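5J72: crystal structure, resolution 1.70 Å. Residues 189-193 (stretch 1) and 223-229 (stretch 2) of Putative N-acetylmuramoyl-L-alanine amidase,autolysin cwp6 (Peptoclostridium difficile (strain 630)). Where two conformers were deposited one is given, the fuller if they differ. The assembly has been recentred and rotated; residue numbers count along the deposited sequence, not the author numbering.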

# COMPACT_ATOMS: atom_id res chain seq x y z
N LYS A 189 -1.14 -24.39 14.10
CA LYS A 189 -0.32 -25.52 13.67
C LYS A 189 -1.03 -26.85 13.77
O LYS A 189 -0.83 -27.72 12.90
CB LYS A 189 0.97 -25.61 14.54
CG LYS A 189 1.88 -26.74 14.09
CD LYS A 189 3.01 -26.98 15.08
CE LYS A 189 3.88 -28.08 14.52
NZ LYS A 189 4.93 -28.49 15.50
N ASP A 190 -1.85 -27.03 14.81
CA ASP A 190 -2.49 -28.34 14.99
C ASP A 190 -4.02 -28.32 14.99
O ASP A 190 -4.64 -29.34 15.28
CB ASP A 190 -1.98 -28.97 16.33
CG ASP A 190 -0.48 -29.20 16.31
OD1 ASP A 190 0.01 -29.84 15.36
OD2 ASP A 190 0.21 -28.72 17.24
N ASP A 191 -4.65 -27.18 14.69
CA ASP A 191 -6.12 -27.09 14.67
C ASP A 191 -6.59 -25.94 13.78
O ASP A 191 -5.76 -25.13 13.35
CB ASP A 191 -6.66 -26.80 16.08
CG ASP A 191 -6.28 -25.40 16.61
OD1 ASP A 191 -5.24 -25.28 17.29
OD2 ASP A 191 -7.03 -24.42 16.32
N ILE A 192 -7.89 -25.87 13.50
CA ILE A 192 -8.41 -24.70 12.82
C ILE A 192 -9.47 -24.20 13.72
O ILE A 192 -10.19 -25.00 14.31
CB ILE A 192 -8.96 -24.95 11.39
CG1 ILE A 192 -9.89 -26.23 11.35
CG2 ILE A 192 -7.80 -25.08 10.44
CD1 ILE A 192 -10.74 -26.31 10.04
N PRO A 193 -9.60 -22.87 13.91
CA PRO A 193 -10.66 -22.38 14.79
C PRO A 193 -12.03 -22.50 14.10
O PRO A 193 -12.13 -22.73 12.90
CB PRO A 193 -10.29 -20.93 15.04
CG PRO A 193 -9.43 -20.56 13.93
CD PRO A 193 -8.64 -21.81 13.61
N SER A 223 -6.27 -33.04 9.66
CA SER A 223 -7.48 -33.80 10.00
C SER A 223 -8.58 -32.92 10.37
O SER A 223 -9.72 -33.24 10.01
CB SER A 223 -7.24 -34.79 11.14
OG SER A 223 -6.09 -35.55 10.80
N GLN A 224 -8.34 -31.82 11.07
CA GLN A 224 -9.50 -30.98 11.41
C GLN A 224 -10.09 -30.30 10.13
O GLN A 224 -11.29 -30.05 10.06
CB GLN A 224 -9.17 -29.91 12.42
CG GLN A 224 -8.86 -30.48 13.78
CD GLN A 224 -8.88 -29.40 14.85
OE1 GLN A 224 -9.32 -28.28 14.63
NE2 GLN A 224 -8.38 -29.71 16.03
N ILE A 225 -9.24 -30.02 9.14
CA ILE A 225 -9.75 -29.41 7.91
C ILE A 225 -10.64 -30.46 7.23
O ILE A 225 -11.75 -30.13 6.83
CB ILE A 225 -8.55 -29.06 7.02
CG1 ILE A 225 -7.81 -27.79 7.64
CG2 ILE A 225 -9.01 -28.78 5.55
CD1 ILE A 225 -6.48 -27.55 6.94
N LYS A 226 -10.16 -31.71 7.10
CA LYS A 226 -11.00 -32.72 6.40
C LYS A 226 -12.27 -33.04 7.20
O LYS A 226 -13.26 -33.49 6.61
CB LYS A 226 -10.20 -33.99 6.15
CG LYS A 226 -9.11 -33.73 5.13
CD LYS A 226 -8.23 -34.97 5.02
CE LYS A 226 -7.65 -35.01 3.64
NZ LYS A 226 -6.41 -35.82 3.59
N SER A 227 -12.27 -32.81 8.51
CA SER A 227 -13.50 -33.06 9.26
C SER A 227 -14.46 -32.01 8.94
O SER A 227 -15.66 -32.24 9.00
CB SER A 227 -13.27 -33.01 10.77
OG SER A 227 -12.66 -34.25 11.10
N ALA A 228 -13.97 -30.83 8.62
CA ALA A 228 -14.90 -29.77 8.26
C ALA A 228 -15.47 -30.03 6.88
O ALA A 228 -16.69 -29.98 6.72
CB ALA A 228 -14.20 -28.39 8.28
N VAL A 229 -14.60 -30.29 5.88
CA VAL A 229 -15.02 -30.53 4.50
C VAL A 229 -14.03 -31.56 4.01
O VAL A 229 -12.82 -31.33 4.14
CB VAL A 229 -14.98 -29.24 3.63
CG1 VAL A 229 -15.50 -29.53 2.21
CG2 VAL A 229 -15.82 -28.14 4.30

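Stretch 2 is the end of a helix that begins earlier in the chain and runs through Ala-228, followed by Val-229, and stretch 1 is an irregular segment laid against one side of it. The contact is small, burying 233 Å² with both sides summed, and its plan is simple: one polar anchor from the helix to a loop backbone, with one isoleucine packed beside it.

Ser-223 opens the stretch without touching the loop. Its contribution is to the helix itself, where its carbonyl O accepts the backbone N of Ser-227 at 3.0 Å.

Gln-224 does most of the helix's work. Its CA-to-CB bond points toward the loop, and its CA lies 6.1 Å from the CA of Asp-191, the nearest such pair across the contact. With chi1 in m and chi2 in t, the side chain extends to the loop and brings its amide to the backbone. Gln-224 OE1 accepts a hydrogen bond from Ile-192 N at 3.0 Å, with an N-H...O angle of 164°, close to linear. This is the one hydrogen bond between the stretches, and it gives a partner to a peptide NH in a segment without regular secondary structure. The same oxygen lies 3.4 Å from Asp-191 CB and also 3.4 Å from Ile-192 O; the latter are two acceptors, so that approach is a neighbouring position rather than a bond. At the other arm of the amide, Gln-224 NE2 comes to 3.8 Å from Asp-190 O, a looser contact. The aliphatic base of the glutamine is used as well, since Gln-224 CB packs 3.9 Å from Ile-192 CG1. One long side chain thus serves both the polar and the apolar part of the contact.

Ile-225 supplies a second, purely apolar surface. Its CB points sideways to the loop, yet its CG1 meets Ile-192 CG2 at 3.9 Å, and its CA lies 3.9 Å from Ile-192 CD1. Ile-192 thus meets Ile-225 through both CG2 and CD1. Its own CB also points sideways, but chi1 in p and chi2 in t bring the end of the side chain nearer to the helix. Both isoleucines are buried.

Lys-226 points away, is exposed and takes no part in the contact. Ser-227 points toward the loop, but Ser-227 CB, its nearest side-chain atom, stays 7.2 Å from Ile-192 CD1, so direction alone does not make a contact.

Ala-228, one helical turn beyond Gln-224, again points toward the loop. Its methyl CB lies 4.4 Å from Ile-192 CD1, a light apolar touch at the end of the isoleucine. The turn joining these two positions is held by Ala-228 N to Gln-224 O at 3.1 Å.

Val-229 leaves helical phi/psi and is out of reach of the loop, though its N still bonds to Ile-225 O at 3.0 Å. The pattern to read here is i, i+1 and i+4: Gln-224 anchors the loop backbone, while Ile-225 and Ala-228 pack against Ile-192.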